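Local coordinates for protein KLLA0C04147p (Kluyveromyces lactis, PDB 5H2D) that probably binds sterols and transfers them between membranes, its oxysterol-binding-protein-related domain, the part of the protein described here, holding ergosterol in this crystal, at residues S383-K386 with K387-E390; Q144-H148 with P149-A153. All coordinates share one frame; numbering follows the deposited sequence.

Interaction 1 (S383-K386 with K387-E390). With SO4 (sulfate ion), chain E.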
ATOM      1  N   SER A 383      -0.547  26.322  11.983  1.00 18.27           N
ATOM      2  CA  SER A 383      -0.027  27.688  11.994  1.00 23.29           C
ATOM      3  C   SER A 383       0.778  27.977  10.733  1.00 24.18           C
ATOM      4  O   SER A 383       0.714  29.086  10.191  1.00 21.80           O
ATOM      5  CB  SER A 383       0.813  27.933  13.246  1.00 23.48           C
ATOM      6  OG  SER A 383       2.018  27.195  13.219  1.00 31.97           O
ATOM      7  N   VAL A 384       1.525  26.986  10.243  1.00 20.17           N
ATOM      8  CA  VAL A 384       2.277  27.164   9.000  1.00 19.53           C
ATOM      9  C   VAL A 384       1.328  27.360   7.822  1.00 23.40           C
ATOM     10  O   VAL A 384       1.580  28.187   6.937  1.00 23.01           O
ATOM     11  CB  VAL A 384       3.231  25.974   8.783  1.00 21.79           C
ATOM     12  CG1 VAL A 384       3.836  26.022   7.398  1.00 29.32           C
ATOM     13  CG2 VAL A 384       4.331  25.988   9.839  1.00 23.57           C
ATOM     14  N   ARG A 385       0.222  26.609   7.786  1.00 20.52           N
ATOM     15  CA  ARG A 385      -0.768  26.811   6.734  1.00 21.03           C
ATOM     16  C   ARG A 385      -1.348  28.221   6.788  1.00 25.73           C
ATOM     17  O   ARG A 385      -1.513  28.870   5.749  1.00 25.12           O
ATOM     18  CB  ARG A 385      -1.888  25.776   6.834  1.00 21.67           C
ATOM     19  CG  ARG A 385      -3.053  26.059   5.889  1.00 27.35           C
ATOM     20  CD  ARG A 385      -4.198  25.087   6.093  1.00 29.55           C
ATOM     21  NE  ARG A 385      -4.704  25.125   7.463  1.00 29.13           N
ATOM     22  CZ  ARG A 385      -5.614  25.987   7.908  1.00 37.25           C
ATOM     23  NH1 ARG A 385      -6.134  26.897   7.094  1.00 40.85           N
ATOM     24  NH2 ARG A 385      -6.010  25.936   9.172  1.00 37.60           N
ATOM     25  N   LYS A 386      -1.666  28.713   7.989  1.00 21.00           N
ATOM     26  CA  LYS A 386      -2.263  30.043   8.084  1.00 24.25           C
ATOM     27  C   LYS A 386      -1.284  31.123   7.648  1.00 25.68           C
ATOM     28  O   LYS A 386      -1.683  32.113   7.024  1.00 26.80           O
ATOM     29  CB  LYS A 386      -2.770  30.300   9.504  1.00 27.44           C
ATOM     30  CG  LYS A 386      -4.021  29.501   9.842  1.00 34.27           C
ATOM     31  CD  LYS A 386      -4.815  30.126  10.983  1.00 43.44           C
ATOM     32  CE  LYS A 386      -5.523  31.402  10.534  1.00 45.34           C
ATOM     33  NZ  LYS A 386      -6.395  31.968  11.601  1.00 45.64           N
ATOM     34  N   LYS A 387       0.003  30.953   7.954  1.00 22.95           N
ATOM     35  CA  LYS A 387       0.995  31.919   7.493  1.00 25.58           C
ATOM     36  C   LYS A 387       1.116  31.896   5.974  1.00 28.86           C
ATOM     37  O   LYS A 387       1.210  32.952   5.338  1.00 25.59           O
ATOM     38  CB  LYS A 387       2.353  31.646   8.141  1.00 28.82           C
ATOM     39  CG  LYS A 387       2.435  31.984   9.624  1.00 30.86           C
ATOM     40  CD  LYS A 387       3.887  31.968  10.091  1.00 36.12           C
ATOM     41  CE  LYS A 387       4.717  32.978   9.302  1.00 42.70           C
ATOM     42  NZ  LYS A 387       6.181  32.684   9.339  1.00 44.05           N
ATOM     43  N   ARG A 388       1.112  30.704   5.374  1.00 21.95           N
ATOM     44  CA  ARG A 388       1.151  30.618   3.919  1.00 23.54           C
ATOM     45  C   ARG A 388      -0.025  31.362   3.304  1.00 26.56           C
ATOM     46  O   ARG A 388       0.133  32.105   2.325  1.00 24.96           O
ATOM     47  CB  ARG A 388       1.142  29.156   3.475  1.00 24.47           C
ATOM     48  CG  ARG A 388       2.508  28.513   3.412  1.00 25.97           C
ATOM     49  CD  ARG A 388       2.440  27.248   2.574  1.00 27.40           C
ATOM     50  NE  ARG A 388       1.480  26.308   3.133  1.00 28.78           N
ATOM     51  CZ  ARG A 388       1.800  25.369   4.022  1.00 23.11           C
ATOM     52  NH1 ARG A 388       3.061  25.236   4.429  1.00 26.10           N
ATOM     53  NH2 ARG A 388       0.866  24.558   4.481  1.00 22.60           N
ATOM     54  N   GLU A 389      -1.220  31.157   3.854  1.00 23.73           N
ATOM     55  CA  GLU A 389      -2.405  31.793   3.293  1.00 28.85           C
ATOM     56  C   GLU A 389      -2.335  33.310   3.435  1.00 30.21           C
ATOM     57  O   GLU A 389      -2.732  34.040   2.520  1.00 31.01           O
ATOM     58  CB  GLU A 389      -3.658  31.221   3.958  1.00 29.76           C
ATOM     59  CG  GLU A 389      -3.860  29.744   3.654  1.00 29.47           C
ATOM     60  CD  GLU A 389      -5.043  29.135   4.384  1.00 34.97           C
ATOM     61  OE1 GLU A 389      -5.450  29.682   5.428  1.00 37.17           O
ATOM     62  OE2 GLU A 389      -5.566  28.104   3.907  1.00 38.22           O
ATOM     63  N   GLU A 390      -1.791  33.802   4.552  1.00 27.92           N
ATOM     64  CA  GLU A 390      -1.657  35.245   4.749  1.00 31.84           C
ATOM     65  C   GLU A 390      -0.679  35.885   3.773  1.00 31.31           C
ATOM     66  O   GLU A 390      -0.771  37.091   3.519  1.00 29.98           O
ATOM     67  CB  GLU A 390      -1.209  35.547   6.179  1.00 32.15           C
ATOM     68  CG  GLU A 390      -2.331  35.484   7.190  1.00 39.10           C
ATOM     69  CD  GLU A 390      -1.826  35.346   8.608  1.00 41.37           C
ATOM     70  OE1 GLU A 390      -2.638  34.999   9.495  1.00 44.22           O
ATOM     71  OE2 GLU A 390      -0.616  35.576   8.832  1.00 41.37           O
TER
HETATM   72  S   SO4 E1304      -8.722  28.202  10.574  1.00 56.46           S
HETATM   73  O1  SO4 E1304      -8.009  29.016  11.560  1.00 52.49           O
HETATM   74  O2  SO4 E1304      -7.985  26.962  10.343  1.00 52.36           O
HETATM   75  O3  SO4 E1304     -10.061  27.885  11.067  1.00 54.83           O
HETATM   76  O4  SO4 E1304      -8.833  28.944   9.321  1.00 56.92           O
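R385 and E389, one helical turn apart, form a salt bridge along the outside of the helix, NH1 of the arginine lying 3.3 Å from OE1 of the glutamate; a longer NH1 to OE2 bond is weak. Guanidinium and carboxylate planes stand 77° apart, so the two groups do not pair flat. With CG opposite the backbone N (chi1 172°) and a bend at chi3, the R385 chain brings its other nitrogen to a sulfate, probably from the crystallisation liquor: NH2 meets O2 at 2.5 Å, a doubtfully short length. K386 reaches the same ion more loosely, its NZ making a weak bond of 3.4 Å to O1, while its carbonyl O takes the backbone N of E390 at 3.0 Å. R388 folds back along the helix. V384 O lies 4.0 Å above the centre of one guanidinium face, probably favourable electrostatically, and NH1 presses against V384 CG1 at 3.2 Å. These residues form the last two turns of helix 367-390, where R388 also packs on L125, in the loop between strands 119-121 and 128-133, and on I393 and Y395, in the loop leading from the helix to strand 400-404.

Interaction 2 (Q144-H148 with P149-A153). With SO4 (sulfate ion), chain F.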
ATOM      1  N   GLN A 144       3.594  12.822   1.648  1.00  8.81           N
ATOM      2  CA  GLN A 144       2.242  13.346   1.849  1.00  8.91           C
ATOM      3  C   GLN A 144       2.161  14.662   1.079  1.00 10.58           C
ATOM      4  O   GLN A 144       2.721  15.678   1.500  1.00 10.33           O
ATOM      5  CB  GLN A 144       1.947  13.516   3.336  1.00  8.64           C
ATOM      6  CG  GLN A 144       0.465  13.789   3.631  1.00  9.20           C
ATOM      7  CD  GLN A 144      -0.418  12.571   3.420  1.00  8.89           C
ATOM      8  OE1 GLN A 144       0.036  11.506   2.992  1.00  9.30           O
ATOM      9  NE2 GLN A 144      -1.719  12.734   3.722  1.00  9.87           N
ATOM     10  N   VAL A 145       1.479  14.634  -0.079  1.00 10.16           N
ATOM     11  CA  VAL A 145       1.427  15.789  -0.982  1.00 10.89           C
ATOM     12  C   VAL A 145       0.256  16.724  -0.707  1.00 12.36           C
ATOM     13  O   VAL A 145       0.257  17.867  -1.203  1.00 14.63           O
ATOM     14  CB  VAL A 145       1.409  15.306  -2.449  1.00 11.18           C
ATOM     15  CG1 VAL A 145       2.725  14.625  -2.785  1.00 14.18           C
ATOM     16  CG2 VAL A 145       0.250  14.353  -2.697  1.00 11.61           C
ATOM     17  N   SER A 146      -0.737  16.294   0.085  1.00 10.79           N
ATOM     18  CA  SER A 146      -1.871  17.127   0.457  1.00 11.61           C
ATOM     19  C   SER A 146      -2.356  16.713   1.842  1.00 11.20           C
ATOM     20  O   SER A 146      -2.254  15.538   2.228  1.00 11.14           O
ATOM     21  CB  SER A 146      -3.021  17.006  -0.562  1.00 12.73           C
ATOM     22  OG  SER A 146      -4.112  17.872  -0.241  1.00 14.24           O
ATOM     23  N   HIS A 147      -2.856  17.691   2.595  1.00 11.49           N
ATOM     24  CA  HIS A 147      -3.476  17.460   3.895  1.00 11.59           C
ATOM     25  C   HIS A 147      -4.978  17.694   3.871  1.00 14.72           C
ATOM     26  O   HIS A 147      -5.725  16.943   4.502  1.00 12.66           O
ATOM     27  CB  HIS A 147      -2.812  18.359   4.951  1.00 12.10           C
ATOM     28  CG  HIS A 147      -3.443  18.291   6.312  1.00 13.98           C
ATOM     29  ND1 HIS A 147      -3.527  17.125   7.048  1.00 13.26           N
ATOM     30  CD2 HIS A 147      -4.001  19.256   7.082  1.00 14.82           C
ATOM     31  CE1 HIS A 147      -4.123  17.374   8.202  1.00 15.59           C
ATOM     32  NE2 HIS A 147      -4.418  18.663   8.248  1.00 15.87           N
ATOM     33  N   HIS A 148      -5.435  18.701   3.127  1.00 14.72           N
ATOM     34  CA  HIS A 148      -6.860  18.910   2.883  1.00 16.28           C
ATOM     35  C   HIS A 148      -7.129  18.838   1.385  1.00 14.84           C
ATOM     36  O   HIS A 148      -6.943  19.822   0.683  1.00 14.90           O
ATOM     37  CB  HIS A 148      -7.321  20.273   3.425  1.00 16.16           C
ATOM     38  CG  HIS A 148      -7.239  20.399   4.916  1.00 20.11           C
ATOM     39  ND1 HIS A 148      -7.839  19.501   5.770  1.00 24.88           N
ATOM     40  CD2 HIS A 148      -6.636  21.324   5.700  1.00 24.55           C
ATOM     41  CE1 HIS A 148      -7.606  19.864   7.019  1.00 23.68           C
ATOM     42  NE2 HIS A 148      -6.881  20.968   7.004  1.00 26.44           N
ATOM     43  N   PRO A 149      -7.530  17.669   0.872  1.00 14.78           N
ATOM     44  CA  PRO A 149      -7.729  16.399   1.569  1.00 15.72           C
ATOM     45  C   PRO A 149      -6.414  15.659   1.711  1.00 14.06           C
ATOM     46  O   PRO A 149      -5.432  16.045   1.086  1.00 12.86           O
ATOM     47  CB  PRO A 149      -8.680  15.648   0.643  1.00 16.76           C
ATOM     48  CG  PRO A 149      -8.279  16.117  -0.712  1.00 17.65           C
ATOM     49  CD  PRO A 149      -7.859  17.557  -0.561  1.00 16.19           C
ATOM     50  N   PRO A 150      -6.396  14.620   2.539  1.00 13.13           N
ATOM     51  CA  PRO A 150      -5.165  13.831   2.708  1.00 10.60           C
ATOM     52  C   PRO A 150      -4.869  13.016   1.454  1.00 11.05           C
ATOM     53  O   PRO A 150      -5.689  12.199   1.013  1.00 12.06           O
ATOM     54  CB  PRO A 150      -5.478  12.938   3.915  1.00 13.20           C
ATOM     55  CG  PRO A 150      -7.000  12.822   3.917  1.00 19.44           C
ATOM     56  CD  PRO A 150      -7.488  14.175   3.425  1.00 16.01           C
ATOM     57  N   ILE A 151      -3.690  13.245   0.873  1.00 11.59           N
ATOM     58  CA  ILE A 151      -3.251  12.501  -0.304  1.00  9.49           C
ATOM     59  C   ILE A 151      -1.775  12.156  -0.156  1.00  9.56           C
ATOM     60  O   ILE A 151      -0.968  13.023   0.197  1.00 10.68           O
ATOM     61  CB  ILE A 151      -3.462  13.297  -1.602  1.00 10.99           C
ATOM     62  CG1 ILE A 151      -4.930  13.693  -1.734  1.00 14.47           C
ATOM     63  CG2 ILE A 151      -3.024  12.456  -2.793  1.00 12.61           C
ATOM     64  CD1 ILE A 151      -5.214  14.534  -2.991  1.00 15.01           C
ATOM     65  N   SER A 152      -1.429  10.901  -0.459  1.00 10.30           N
ATOM     66  CA  SER A 152      -0.056  10.412  -0.490  1.00 10.65           C
ATOM     67  C   SER A 152       0.297  10.060  -1.929  1.00  9.92           C
ATOM     68  O   SER A 152      -0.533   9.513  -2.658  1.00 12.49           O
ATOM     69  CB  SER A 152       0.108   9.164   0.396  1.00 10.10           C
ATOM     70  OG  SER A 152      -0.602   9.290   1.626  1.00 13.38           O
ATOM     71  N   ALA A 153       1.519  10.389  -2.350  1.00  8.77           N
ATOM     72  CA  ALA A 153       2.041   9.946  -3.638  1.00  9.83           C
ATOM     73  C   ALA A 153       3.142   8.931  -3.381  1.00 11.40           C
ATOM     74  O   ALA A 153       3.963   9.130  -2.487  1.00 10.76           O
ATOM     75  CB  ALA A 153       2.610  11.119  -4.440  1.00 10.93           C
TER
HETATM   76  S   SO4 F1305      -6.247  21.296  10.297  1.00 42.34           S
HETATM   77  O1  SO4 F1305      -6.000  21.707  11.677  1.00 40.42           O
HETATM   78  O2  SO4 F1305      -5.213  20.367   9.860  1.00 40.34           O
HETATM   79  O3  SO4 F1305      -7.526  20.590  10.233  1.00 45.63           O
HETATM   80  O4  SO4 F1305      -6.279  22.476   9.432  1.00 37.90           O
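Q144 and S152 meet across a non-hydrogen-bonded pair of the hairpin, the serine OG donating to OE1 of the glutamine at 2.7 Å. The bend at chi2 (72°) carries the Q144 amide past the I151 carbonyl. With an alanine at Q144, the buried S152 hydroxyl is likely to lose this acceptor, and a gap would probably open beside L73 of helix 72-77. On the opposite face, that of I151, packing is close: V145 CG2 touches I151 CG2 at 3.8 Å, and W413 of strand 411-415 lies against V145, I151 and A153. The strands are joined at a classic beta bulge, where I151 O accepts from both V145 N (2.9 Å) and S146 N (3.3 Å). S146 also clasps the turn, its OG giving a 2.6 Å bond to P149 O in the carbonyl plane. V145 to P150 form the VSHHPP of the OSBP-family signature; past S146 it turns through a cis peptide before P149, with H148 and P149 solvent-exposed. Here the H147 and H148 ring edges face a sulfate, probably from the crystallisation liquor: H148 NE2 meets O4 at 2.9 Å, nearly straight (170°), while the 2.5 Å from H147 NE2 to O2 is doubtfully short.

How the interactions relate
Interactions 1 and 2 lie with their centres about 17 Å apart and their nearest atoms about 5 Å apart, without touching, yet their ends converge on bound anions. NH2 of R385 makes a long, weak ion pair, 3.5 Å to O4 of the sulfate held by H147 and H148, while its stronger bond goes to the other sulfate. L125 is shared too, packing against R388 and H147. In relatives such as Osh4 the histidine pair binds the phosphate of PI4P, so the sulfate at H147 and H148 may mark a phosphate site of this kind; the comparison does not extend to the other ion. The side chain of S152 is about 8 Å from the bound ergosterol (ERG).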